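Local structure of 3-ketosteroid-delta4-5alpha-dehydrogenase (Rhodococcus jostii, 4AT2) at residues 314-319 and 370-375; 377-382 and 436-441; 84-89 and 156-161. The protein catalyses FAD-dependent dehydrogenation of 3-keto-5alpha-steroids, introducing the delta4 double bond beside the 3-ketone, a reaction belonging to steroid catabolism. All coordinates share one frame; numbering follows the deposited sequence.

Interaction 1: 314-319 and 370-375; sequences VCDPQL and ATTATP. With ASD (4-androstene-3-17-dione), chain B.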
loop_
_atom_site.group_PDB
_atom_site.type_symbol
_atom_site.label_atom_id
_atom_site.label_comp_id
_atom_site.label_asym_id
_atom_site.label_seq_id
_atom_site.Cartn_x
_atom_site.Cartn_y
_atom_site.Cartn_z
ATOM N N VAL A 314 -0.186 9.544 -19.441
ATOM C CA VAL A 314 -0.871 9.931 -20.681
ATOM C C VAL A 314 -0.013 10.761 -21.638
ATOM O O VAL A 314 -0.311 11.907 -21.969
ATOM C CB VAL A 314 -2.269 10.551 -20.441
ATOM C CG1 VAL A 314 -3.250 9.475 -19.972
ATOM C CG2 VAL A 314 -2.197 11.719 -19.466
ATOM N N CYS A 315 1.067 10.144 -22.088
ATOM C CA CYS A 315 1.927 10.711 -23.106
ATOM C C CYS A 315 2.299 9.573 -24.049
ATOM O O CYS A 315 2.371 8.416 -23.635
ATOM C CB CYS A 315 3.167 11.332 -22.459
ATOM S SG CYS A 315 4.266 12.168 -23.629
ATOM N N ASP A 316 2.521 9.880 -25.320
ATOM C CA ASP A 316 2.767 8.823 -26.279
ATOM C C ASP A 316 4.155 8.188 -26.099
ATOM O O ASP A 316 5.154 8.905 -26.017
ATOM C CB ASP A 316 2.636 9.338 -27.708
ATOM C CG ASP A 316 2.655 8.219 -28.696
ATOM O OD1 ASP A 316 1.636 7.504 -28.767
ATOM O OD2 ASP A 316 3.697 8.021 -29.362
ATOM N N PRO A 317 4.221 6.848 -26.062
ATOM C CA PRO A 317 5.520 6.193 -25.870
ATOM C C PRO A 317 6.564 6.437 -26.963
ATOM O O PRO A 317 7.760 6.327 -26.689
ATOM C CB PRO A 317 5.142 4.702 -25.785
ATOM C CG PRO A 317 3.761 4.725 -25.202
ATOM C CD PRO A 317 3.112 5.877 -25.941
ATOM N N GLN A 318 6.142 6.768 -28.183
ATOM C CA GLN A 318 7.119 7.030 -29.243
ATOM C C GLN A 318 7.887 8.331 -28.994
ATOM O O GLN A 318 9.011 8.481 -29.462
ATOM C CB GLN A 318 6.449 7.057 -30.625
ATOM C CG GLN A 318 5.838 5.710 -31.036
ATOM C CD GLN A 318 6.792 4.817 -31.816
ATOM O OE1 GLN A 318 7.991 4.784 -31.554
ATOM N NE2 GLN A 318 6.253 4.091 -32.797
ATOM N N LEU A 319 7.275 9.266 -28.268
ATOM C CA LEU A 319 7.988 10.477 -27.828
ATOM C C LEU A 319 8.901 10.143 -26.650
ATOM O O LEU A 319 10.096 10.493 -26.650
ATOM C CB LEU A 319 7.010 11.585 -27.426
ATOM C CG LEU A 319 6.151 12.144 -28.567
ATOM C CD1 LEU A 319 5.094 13.075 -27.998
ATOM C CD2 LEU A 319 7.016 12.863 -29.583
ATOM N N ALA A 370 6.151 9.021 -35.737
ATOM C CA ALA A 370 6.216 7.563 -35.604
ATOM C C ALA A 370 4.825 6.976 -35.439
ATOM O O ALA A 370 3.905 7.639 -34.941
ATOM C CB ALA A 370 7.099 7.171 -34.419
ATOM N N THR A 371 4.681 5.712 -35.831
ATOM C CA THR A 371 3.377 5.063 -35.874
ATOM C C THR A 371 2.880 4.751 -34.471
ATOM O O THR A 371 3.572 4.089 -33.697
ATOM C CB THR A 371 3.447 3.762 -36.698
ATOM O OG1 THR A 371 3.946 4.053 -38.011
ATOM C CG2 THR A 371 2.070 3.105 -36.804
ATOM N N THR A 372 1.672 5.210 -34.155
ATOM C CA THR A 372 1.105 4.995 -32.825
ATOM C C THR A 372 -0.415 4.830 -32.830
ATOM O O THR A 372 -1.113 5.427 -33.656
ATOM C CB THR A 372 1.506 6.110 -31.831
ATOM O OG1 THR A 372 0.929 5.825 -30.553
ATOM C CG2 THR A 372 1.009 7.503 -32.295
ATOM N N ALA A 373 -0.913 4.031 -31.882
ATOM C CA ALA A 373 -2.349 3.901 -31.654
ATOM C C ALA A 373 -2.917 5.113 -30.908
ATOM O O ALA A 373 -4.131 5.284 -30.836
ATOM C CB ALA A 373 -2.661 2.614 -30.895
ATOM N N THR A 374 -2.044 5.950 -30.354
ATOM C CA THR A 374 -2.482 7.051 -29.490
ATOM C C THR A 374 -1.894 8.404 -29.943
ATOM O O THR A 374 -1.200 9.054 -29.176
ATOM C CB THR A 374 -2.153 6.780 -27.989
ATOM O OG1 THR A 374 -0.742 6.586 -27.816
ATOM C CG2 THR A 374 -2.865 5.539 -27.463
ATOM N N PRO A 375 -2.176 8.832 -31.196
ATOM C CA PRO A 375 -1.630 10.123 -31.645
ATOM C C PRO A 375 -2.145 11.301 -30.808
ATOM O O PRO A 375 -1.492 12.343 -30.747
ATOM C CB PRO A 375 -2.117 10.225 -33.103
ATOM C CG PRO A 375 -3.371 9.411 -33.119
ATOM C CD PRO A 375 -3.080 8.246 -32.204
HETATM C C1 ASD B . -4.782 0.204 -19.188
HETATM C C10 ASD B . -3.923 0.633 -20.391
HETATM C C11 ASD B . -4.473 3.126 -19.979
HETATM C C12 ASD B . -4.941 4.496 -20.526
HETATM C C13 ASD B . -4.280 4.793 -21.869
HETATM C C14 ASD B . -4.572 3.637 -22.824
HETATM C C15 ASD B . -4.284 4.184 -24.230
HETATM C C16 ASD B . -4.840 5.617 -24.180
HETATM C C17 ASD B . -4.860 5.907 -22.687
HETATM C C18 ASD B . -2.801 5.155 -21.696
HETATM C C19 ASD B . -2.470 0.820 -19.949
HETATM C C2 ASD B . -4.413 -1.176 -18.601
HETATM C C3 ASD B . -4.171 -2.209 -19.680
HETATM C C4 ASD B . -4.092 -1.772 -21.097
HETATM C C5 ASD B . -3.924 -0.472 -21.436
HETATM C C6 ASD B . -3.676 -0.153 -22.905
HETATM C C7 ASD B . -4.332 1.158 -23.337
HETATM C C8 ASD B . -3.966 2.295 -22.383
HETATM C C9 ASD B . -4.511 1.943 -20.976
HETATM O O1 ASD B . -4.069 -3.401 -19.393
HETATM O O2 ASD B . -5.281 6.947 -22.197
#
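Two threonine hydroxyls of the 370-375 loop converge on a single carboxylate oxygen, OD1 of Asp316. Thr372 OG1 donates to Asp316 OD1 at 2.6 Å through the syn lone pair, while Thr374 OG1 donates to the same OD1 at 2.7 Å and lies almost in line with its C-O bond. Asp316 and Thr372 approach from opposite directions; Thr374 runs obliquely to the aspartate. A chi1 of -170°, placing CG of Asp316 opposite the backbone N, carries the carboxylate across to the loop. Its other oxygen serves the aspartate's own segment: Asp316 OD2 accepts from Gln318 N at 3.0 Å, from above the carboxylate plane, so Asp316 is the N-cap of the short helix. Thr372 OG1 is itself held, accepting from Thr374 N at 3.0 Å in an ST turn. The chain of Gln318 is bent at chi2 (-91°), and Gln318 NE2 reaches Thr371 O at 2.8 Å, a nearly straight bond (167°) with the oxygen in the plane of the amide. That amide also lies against a methyl, Gln318 CD being 3.5 Å from Ala370 CB. On Thr374 the methyl points elsewhere than the hydroxyl: CG2 packs 3.8 Å from C15 of the steroid, so the residue joins the capped helix to the steroid pocket. The contact thus ties the start of helix 317-320, just after strand 309-313, to the loop that leaves helix 361-369 on its way to strand 383-385.

Interaction 2: 377-382 and 436-441; sequences LRVQPK and AALDLR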
loop_
_atom_site.group_PDB
_atom_site.type_symbol
_atom_site.label_atom_id
_atom_site.label_comp_id
_atom_site.label_asym_id
_atom_site.label_seq_id
_atom_site.Cartn_x
_atom_site.Cartn_y
_atom_site.Cartn_z
ATOM N N LEU A 377 -2.132 11.442 -27.725
ATOM C CA LEU A 377 -1.217 11.587 -26.589
ATOM C C LEU A 377 0.116 12.227 -26.984
ATOM O O LEU A 377 1.075 12.214 -26.204
ATOM C CB LEU A 377 -0.987 10.236 -25.890
ATOM C CG LEU A 377 -2.233 9.574 -25.293
ATOM C CD1 LEU A 377 -1.830 8.296 -24.576
ATOM C CD2 LEU A 377 -3.011 10.499 -24.355
ATOM N N ARG A 378 0.180 12.795 -28.191
ATOM C CA ARG A 378 1.395 13.502 -28.606
ATOM C C ARG A 378 1.463 14.888 -27.971
ATOM O O ARG A 378 1.132 15.901 -28.602
ATOM C CB ARG A 378 1.508 13.585 -30.129
ATOM C CG ARG A 378 1.828 12.250 -30.779
ATOM C CD ARG A 378 1.518 12.293 -32.260
ATOM N NE ARG A 378 1.916 11.063 -32.947
ATOM C CZ ARG A 378 1.598 10.786 -34.211
ATOM N NH1 ARG A 378 0.846 11.634 -34.916
ATOM N NH2 ARG A 378 2.027 9.663 -34.778
ATOM N N VAL A 379 1.888 14.916 -26.713
ATOM C CA VAL A 379 2.017 16.149 -25.936
ATOM C C VAL A 379 3.014 17.088 -26.597
ATOM O O VAL A 379 4.084 16.658 -27.030
ATOM C CB VAL A 379 2.461 15.826 -24.490
ATOM C CG1 VAL A 379 2.714 17.093 -23.683
ATOM C CG2 VAL A 379 1.429 14.944 -23.793
ATOM N N GLN A 380 2.637 18.364 -26.718
ATOM C CA GLN A 380 3.523 19.389 -27.257
ATOM C C GLN A 380 4.449 19.901 -26.161
ATOM O O GLN A 380 4.047 19.969 -25.003
ATOM C CB GLN A 380 2.703 20.554 -27.823
ATOM C CG GLN A 380 1.889 20.186 -29.057
ATOM C CD GLN A 380 2.743 19.953 -30.293
ATOM O OE1 GLN A 380 3.867 20.458 -30.404
ATOM N NE2 GLN A 380 2.213 19.183 -31.236
ATOM N N PRO A 381 5.689 20.268 -26.520
ATOM C CA PRO A 381 6.602 20.829 -25.525
ATOM C C PRO A 381 6.050 22.120 -24.928
ATOM O O PRO A 381 5.462 22.944 -25.653
ATOM C CB PRO A 381 7.861 21.156 -26.344
ATOM C CG PRO A 381 7.746 20.336 -27.585
ATOM C CD PRO A 381 6.275 20.295 -27.869
ATOM N N LYS A 382 6.250 22.304 -23.624
ATOM C CA LYS A 382 5.917 23.573 -22.973
ATOM C C LYS A 382 7.049 24.583 -23.150
ATOM O O LYS A 382 6.798 25.766 -23.430
ATOM C CB LYS A 382 5.614 23.371 -21.487
ATOM C CG LYS A 382 5.333 24.682 -20.754
ATOM C CD LYS A 382 4.730 24.478 -19.373
ATOM C CE LYS A 382 3.252 24.125 -19.446
ATOM N NZ LYS A 382 2.691 23.809 -18.101
ATOM N N ALA A 436 13.917 20.725 -26.041
ATOM C CA ALA A 436 12.583 21.048 -25.539
ATOM C C ALA A 436 12.278 20.254 -24.272
ATOM O O ALA A 436 12.908 19.237 -24.002
ATOM C CB ALA A 436 11.547 20.744 -26.605
ATOM N N ALA A 437 11.314 20.731 -23.492
ATOM C CA ALA A 437 10.825 19.966 -22.350
ATOM C C ALA A 437 9.310 19.911 -22.371
ATOM O O ALA A 437 8.633 20.934 -22.539
ATOM C CB ALA A 437 11.325 20.551 -21.039
ATOM N N LEU A 438 8.778 18.708 -22.216
ATOM C CA LEU A 438 7.349 18.503 -22.035
ATOM C C LEU A 438 7.063 18.501 -20.542
ATOM O O LEU A 438 7.756 17.825 -19.780
ATOM C CB LEU A 438 6.916 17.149 -22.610
ATOM C CG LEU A 438 6.773 16.954 -24.123
ATOM C CD1 LEU A 438 8.082 17.217 -24.870
ATOM C CD2 LEU A 438 6.271 15.529 -24.379
ATOM N N ASP A 439 6.036 19.247 -20.140
ATOM C CA ASP A 439 5.575 19.254 -18.748
ATOM C C ASP A 439 4.639 18.071 -18.513
ATOM O O ASP A 439 3.495 18.067 -18.973
ATOM C CB ASP A 439 4.851 20.572 -18.446
ATOM C CG ASP A 439 4.532 20.748 -16.975
ATOM O OD1 ASP A 439 4.712 19.793 -16.186
ATOM O OD2 ASP A 439 4.085 21.861 -16.611
ATOM N N LEU A 440 5.146 17.061 -17.811
ATOM C CA LEU A 440 4.396 15.833 -17.574
ATOM C C LEU A 440 4.118 15.664 -16.084
ATOM O O LEU A 440 4.010 14.547 -15.577
ATOM C CB LEU A 440 5.142 14.622 -18.156
ATOM C CG LEU A 440 5.418 14.697 -19.661
ATOM C CD1 LEU A 440 6.277 13.525 -20.129
ATOM C CD2 LEU A 440 4.118 14.727 -20.435
ATOM N N ARG A 441 4.015 16.789 -15.381
ATOM C CA ARG A 441 3.556 16.778 -13.988
ATOM C C ARG A 441 2.056 16.512 -13.945
ATOM O O ARG A 441 1.296 17.100 -14.713
ATOM C CB ARG A 441 3.899 18.101 -13.305
ATOM C CG ARG A 441 5.399 18.296 -13.161
ATOM C CD ARG A 441 5.747 19.668 -12.623
ATOM N NE ARG A 441 5.388 20.723 -13.556
ATOM C CZ ARG A 441 5.747 21.994 -13.395
ATOM N NH1 ARG A 441 6.472 22.346 -12.339
ATOM N NH2 ARG A 441 5.383 22.908 -14.284
HETATM O O HOH W 1 4.243 20.115 -22.200
#
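OD2 of Asp439 is gripped by two cationic groups: Lys382 NZ from across the contact at 2.8 Å, on the anti side of the carboxylate, and Arg441 NH2 from two residues further on, from above the carboxylate plane. The guanidinium binds side-on, with Arg441 NE placed 2.9 Å from Asp439 OD1. That same OD1 accepts from Arg441 N, from the opposite face of the carboxylate plane, which makes an Asx turn where the strand ends. With two donors on each oxygen, rotation of the carboxylate is probably well restricted, and the shared negative charge would offset the closeness of the two cations, Lys382 NZ and Arg441 NH2 being 4.8 Å apart. Lysine and aspartate lie side by side and point the same way; a bend at chi3 of Lys382 (-77°) turns the amine in toward OD2. The backbones meet through Lys382 N and Ala437 O at 3.0 Å, a bent bond (135°). It comes just ahead of the pairing of Ala437 with Trp383, where strand 383-385 adds itself as the outermost member of an antiparallel sheet, beside strand 435-439 and beyond it strand 356-360. A water donates to Gln380 O and accepts from Asp439 N, bridging the two segments. Apolar groups add to the contact. The side chains of Leu438 and Val379 cross at a slant, Leu438 CD2 lying 3.8 Å from Val379 CB; Leu438 CD1 lies near the proline ring, and Pro381 CB touches Ala436 CB at 3.7 Å. Tyr364 of helix 361-369 packs against both Pro381 and Leu438, and its hydroxyl is hydrogen-bonded to Val379 O.

Interaction 3: 84-89 and 156-161; sequences GGFIYL and WEPPFD. With FAD (flavin-adenine dinucleotide), chain D.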
loop_
_atom_site.group_PDB
_atom_site.type_symbol
_atom_site.label_atom_id
_atom_site.label_comp_id
_atom_site.label_asym_id
_atom_site.label_seq_id
_atom_site.Cartn_x
_atom_site.Cartn_y
_atom_site.Cartn_z
ATOM N N GLY A 84 -8.459 -2.228 -24.144
ATOM C CA GLY A 84 -7.552 -2.354 -25.304
ATOM C C GLY A 84 -7.510 -3.764 -25.876
ATOM O O GLY A 84 -7.260 -3.969 -27.076
ATOM N N GLY A 85 -7.788 -4.735 -25.019
ATOM C CA GLY A 85 -7.903 -6.121 -25.437
ATOM C C GLY A 85 -6.689 -6.977 -25.160
ATOM O O GLY A 85 -6.683 -8.155 -25.520
ATOM N N PHE A 86 -5.666 -6.415 -24.509
ATOM C CA PHE A 86 -4.502 -7.225 -24.123
ATOM C C PHE A 86 -4.946 -8.338 -23.189
ATOM O O PHE A 86 -5.741 -8.117 -22.268
ATOM C CB PHE A 86 -3.467 -6.398 -23.361
ATOM C CG PHE A 86 -2.620 -5.520 -24.223
ATOM C CD1 PHE A 86 -1.472 -6.012 -24.828
ATOM C CD2 PHE A 86 -2.932 -4.175 -24.365
ATOM C CE1 PHE A 86 -0.665 -5.183 -25.603
ATOM C CE2 PHE A 86 -2.130 -3.339 -25.135
ATOM C CZ PHE A 86 -0.998 -3.848 -25.756
ATOM N N ILE A 87 -4.401 -9.529 -23.415
ATOM C CA ILE A 87 -4.593 -10.670 -22.530
ATOM C C ILE A 87 -3.186 -11.216 -22.290
ATOM O O ILE A 87 -2.495 -11.573 -23.247
ATOM C CB ILE A 87 -5.485 -11.759 -23.175
ATOM C CG1 ILE A 87 -6.735 -11.147 -23.829
ATOM C CG2 ILE A 87 -5.873 -12.801 -22.125
ATOM C CD1 ILE A 87 -7.563 -12.142 -24.628
ATOM N N TYR A 88 -2.752 -11.216 -21.028
ATOM C CA TYR A 88 -1.382 -11.561 -20.672
ATOM C C TYR A 88 -1.181 -13.076 -20.663
ATOM O O TYR A 88 -1.536 -13.751 -19.707
ATOM C CB TYR A 88 -0.984 -10.931 -19.318
ATOM C CG TYR A 88 0.513 -10.892 -19.152
ATOM C CD1 TYR A 88 1.247 -9.803 -19.626
ATOM C CD2 TYR A 88 1.199 -11.971 -18.578
ATOM C CE1 TYR A 88 2.626 -9.777 -19.516
ATOM C CE2 TYR A 88 2.587 -11.952 -18.457
ATOM C CZ TYR A 88 3.288 -10.861 -18.940
ATOM O OH TYR A 88 4.655 -10.839 -18.857
ATOM N N LEU A 89 -0.613 -13.607 -21.742
ATOM C CA LEU A 89 -0.487 -15.055 -21.914
ATOM C C LEU A 89 0.900 -15.402 -22.414
ATOM O O LEU A 89 1.545 -14.584 -23.058
ATOM C CB LEU A 89 -1.536 -15.557 -22.909
ATOM C CG LEU A 89 -2.998 -15.237 -22.574
ATOM C CD1 LEU A 89 -3.866 -15.596 -23.758
ATOM C CD2 LEU A 89 -3.457 -15.982 -21.321
ATOM N N TRP A 156 1.090 2.018 -26.560
ATOM C CA TRP A 156 0.141 1.537 -25.567
ATOM C C TRP A 156 -0.657 0.364 -26.070
ATOM O O TRP A 156 -1.128 -0.457 -25.281
ATOM C CB TRP A 156 -0.801 2.668 -25.179
ATOM C CG TRP A 156 -0.230 3.669 -24.209
ATOM C CD1 TRP A 156 0.050 5.021 -24.437
ATOM C CD2 TRP A 156 0.105 3.449 -22.795
ATOM N NE1 TRP A 156 0.526 5.617 -23.294
ATOM C CE2 TRP A 156 0.580 4.734 -22.277
ATOM C CE3 TRP A 156 0.048 2.352 -21.933
ATOM C CZ2 TRP A 156 0.973 4.897 -20.946
ATOM C CZ3 TRP A 156 0.457 2.525 -20.599
ATOM C CH2 TRP A 156 0.900 3.774 -20.118
ATOM N N GLU A 157 -0.825 0.282 -27.387
ATOM C CA GLU A 157 -1.462 -0.874 -28.028
ATOM C C GLU A 157 -1.039 -0.981 -29.498
ATOM O O GLU A 157 -0.450 -0.046 -30.045
ATOM C CB GLU A 157 -2.992 -0.821 -27.893
ATOM C CG GLU A 157 -3.639 0.516 -28.170
ATOM C CD GLU A 157 -5.120 0.528 -27.803
ATOM O OE1 GLU A 157 -5.902 -0.198 -28.457
ATOM O OE2 GLU A 157 -5.507 1.261 -26.865
ATOM N N PRO A 158 -1.307 -2.133 -30.138
ATOM C CA PRO A 158 -0.945 -2.235 -31.551
ATOM C C PRO A 158 -1.783 -1.226 -32.350
ATOM O O PRO A 158 -2.996 -1.161 -32.138
ATOM C CB PRO A 158 -1.334 -3.678 -31.907
ATOM C CG PRO A 158 -1.424 -4.401 -30.603
ATOM C CD PRO A 158 -1.930 -3.373 -29.637
ATOM N N PRO A 159 -1.141 -0.410 -33.205
ATOM C CA PRO A 159 -1.882 0.541 -34.053
ATOM C C PRO A 159 -2.785 -0.158 -35.059
ATOM O O PRO A 159 -3.798 0.410 -35.479
ATOM C CB PRO A 159 -0.777 1.302 -34.793
ATOM C CG PRO A 159 0.452 0.477 -34.641
ATOM C CD PRO A 159 0.312 -0.187 -33.299
ATOM N N PHE A 160 -2.416 -1.382 -35.427
ATOM C CA PHE A 160 -3.175 -2.162 -36.392
ATOM C C PHE A 160 -3.765 -3.396 -35.702
ATOM O O PHE A 160 -3.882 -3.432 -34.471
ATOM C CB PHE A 160 -2.282 -2.506 -37.593
ATOM C CG PHE A 160 -1.514 -1.321 -38.132
ATOM C CD1 PHE A 160 -2.186 -0.244 -38.719
ATOM C CD2 PHE A 160 -0.121 -1.270 -38.052
ATOM C CE1 PHE A 160 -1.484 0.855 -39.211
ATOM C CE2 PHE A 160 0.586 -0.176 -38.548
ATOM C CZ PHE A 160 -0.097 0.886 -39.127
ATOM N N ASP A 161 -4.141 -4.408 -36.473
ATOM C CA ASP A 161 -4.829 -5.555 -35.883
ATOM C C ASP A 161 -3.876 -6.679 -35.478
ATOM O O ASP A 161 -4.275 -7.835 -35.439
ATOM C CB ASP A 161 -5.948 -6.075 -36.813
ATOM C CG ASP A 161 -5.425 -6.582 -38.149
ATOM O OD1 ASP A 161 -4.275 -6.256 -38.505
ATOM O OD2 ASP A 161 -6.179 -7.309 -38.850
HETATM P PA FAD D . -16.046 -5.899 -15.831
HETATM O O1A FAD D . -15.590 -6.371 -17.156
HETATM O O2A FAD D . -16.211 -4.455 -15.610
HETATM O O5B FAD D . -17.432 -6.631 -15.501
HETATM C C5B FAD D . -18.097 -6.419 -14.252
HETATM C C4B FAD D . -19.614 -6.377 -14.507
HETATM O O4B FAD D . -20.217 -6.329 -13.196
HETATM C C3B FAD D . -19.994 -5.074 -15.222
HETATM O O3B FAD D . -20.796 -5.387 -16.388
HETATM C C2B FAD D . -20.781 -4.291 -14.165
HETATM O O2B FAD D . -21.833 -3.505 -14.787
HETATM C C1B FAD D . -21.353 -5.414 -13.301
HETATM N N9A FAD D . -21.699 -4.999 -11.924
HETATM C C8A FAD D . -21.104 -4.087 -11.145
HETATM N N7A FAD D . -21.746 -4.053 -9.980
HETATM C C5A FAD D . -22.743 -4.959 -10.020
HETATM C C6A FAD D . -23.699 -5.349 -9.141
HETATM N N6A FAD D . -23.743 -4.779 -7.937
HETATM N N1A FAD D . -24.601 -6.296 -9.449
HETATM C C2A FAD D . -24.565 -6.914 -10.691
HETATM N N3A FAD D . -23.583 -6.505 -11.589
HETATM C C4A FAD D . -22.701 -5.536 -11.228
HETATM N N1 FAD D . -6.960 -4.795 -18.743
HETATM C C2 FAD D . -6.299 -5.756 -19.487
HETATM O O2 FAD D . -5.947 -6.794 -18.943
HETATM N N3 FAD D . -6.042 -5.542 -20.849
HETATM C C4 FAD D . -6.415 -4.341 -21.455
HETATM O O4 FAD D . -6.158 -4.181 -22.652
HETATM C C4X FAD D . -7.078 -3.366 -20.700
HETATM N N5 FAD D . -7.434 -2.180 -21.250
HETATM C C5X FAD D . -7.855 -1.179 -20.452
HETATM C C6 FAD D . -7.982 0.119 -20.958
HETATM C C7 FAD D . -8.434 1.161 -20.144
HETATM C C7M FAD D . -8.543 2.448 -20.708
HETATM C C8 FAD D . -8.754 0.908 -18.794
HETATM C C8M FAD D . -9.222 1.910 -17.919
HETATM C C9 FAD D . -8.637 -0.392 -18.296
HETATM C C9A FAD D . -8.167 -1.432 -19.112
HETATM N N10 FAD D . -8.018 -2.689 -18.626
HETATM C C10 FAD D . -7.349 -3.596 -19.350
HETATM C "C1'" FAD D . -8.633 -3.133 -17.348
HETATM C "C2'" FAD D . -9.824 -4.059 -17.641
HETATM O "O2'" FAD D . -10.668 -3.354 -18.554
HETATM C "C3'" FAD D . -10.605 -4.381 -16.356
HETATM O "O3'" FAD D . -9.739 -4.490 -15.212
HETATM C "C4'" FAD D . -11.387 -5.691 -16.543
HETATM O "O4'" FAD D . -12.237 -5.545 -17.690
HETATM C "C5'" FAD D . -12.245 -5.989 -15.310
HETATM O "O5'" FAD D . -12.889 -7.263 -15.503
HETATM P P FAD D . -14.104 -7.706 -14.540
HETATM O O1P FAD D . -13.666 -7.729 -13.140
HETATM O O2P FAD D . -14.736 -8.921 -15.152
HETATM O O3P FAD D . -15.075 -6.398 -14.612
HETATM O O HOH W 2 -5.489 -2.949 -28.954
#
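Phe86 lies between the flavin and the backbone at Trp156-Pro158, and each part of its side chain has its own neighbour. CB lies 3.6 Å from FAD O4, and CD2 is close to the same oxygen, which sits at the ring's edge in its plane. Because chi1 of -78° sets CG opposite the carbonyl carbon, the ring extends away from the isoalloxazine toward the other segment. There CE2 meets Trp156 O at 3.1 Å, again at the edge and near the ring plane, so two carbonyl oxygens border the same rim. At the tip, CZ packs against Glu157 CA at 3.8 Å and Pro158 CD at 4.0 Å, both obliquely. An alanine here removes the ring, and would probably open a gap between the flavin O4 edge and Trp156 O and Pro158 CD. The backbone of Phe86 is held by the cofactor: Phe86 N donates to FAD O4 at 2.9 Å, and Phe86 O accepts from FAD N3 at 3.0 Å. Gly84 N donates to FAD N5 at 3.1 Å (158°); a side chain at this glycine would crowd O4. A water donates to both Gly84 O and Glu157 OE1, linking the flavin loop to the carboxylate, whose OE2 is hydrogen-bonded to Thr195. Trp156 and Glu157 also line the androstenedione pocket, so backbone groups reading the flavin's N3-O4-N5 edge meet residues that contact the bound steroid, consistent with a flavoenzyme active site in which hydride passes from steroid to flavin N5.

The contacts run from the core outward: interaction 3 is wholly buried beside the flavin, while interactions 1 and 2 are partly buried, the latter reaching exposed residues. Their chemistry follows suit. Interaction 3 relies on ring packing, one bridging water and cofactor bonds, interaction 1 on neutral side-chain hydrogen bonds, most of them to one carboxylate, and interaction 2 on a salt-bridge network beside a backbone bond and apolar packing. Interactions 1 and 2 hold successive parts of the loop between helix 361-369 and strand 383-385, and they meet where Asp316 N approaches Leu377 O at 2.9 Å, probably a hydrogen bond. Trp156 connects all three: its CD1 packs against both Pro317 CD and Leu377 CD1, and NE1 bonds weakly to Cys315 O.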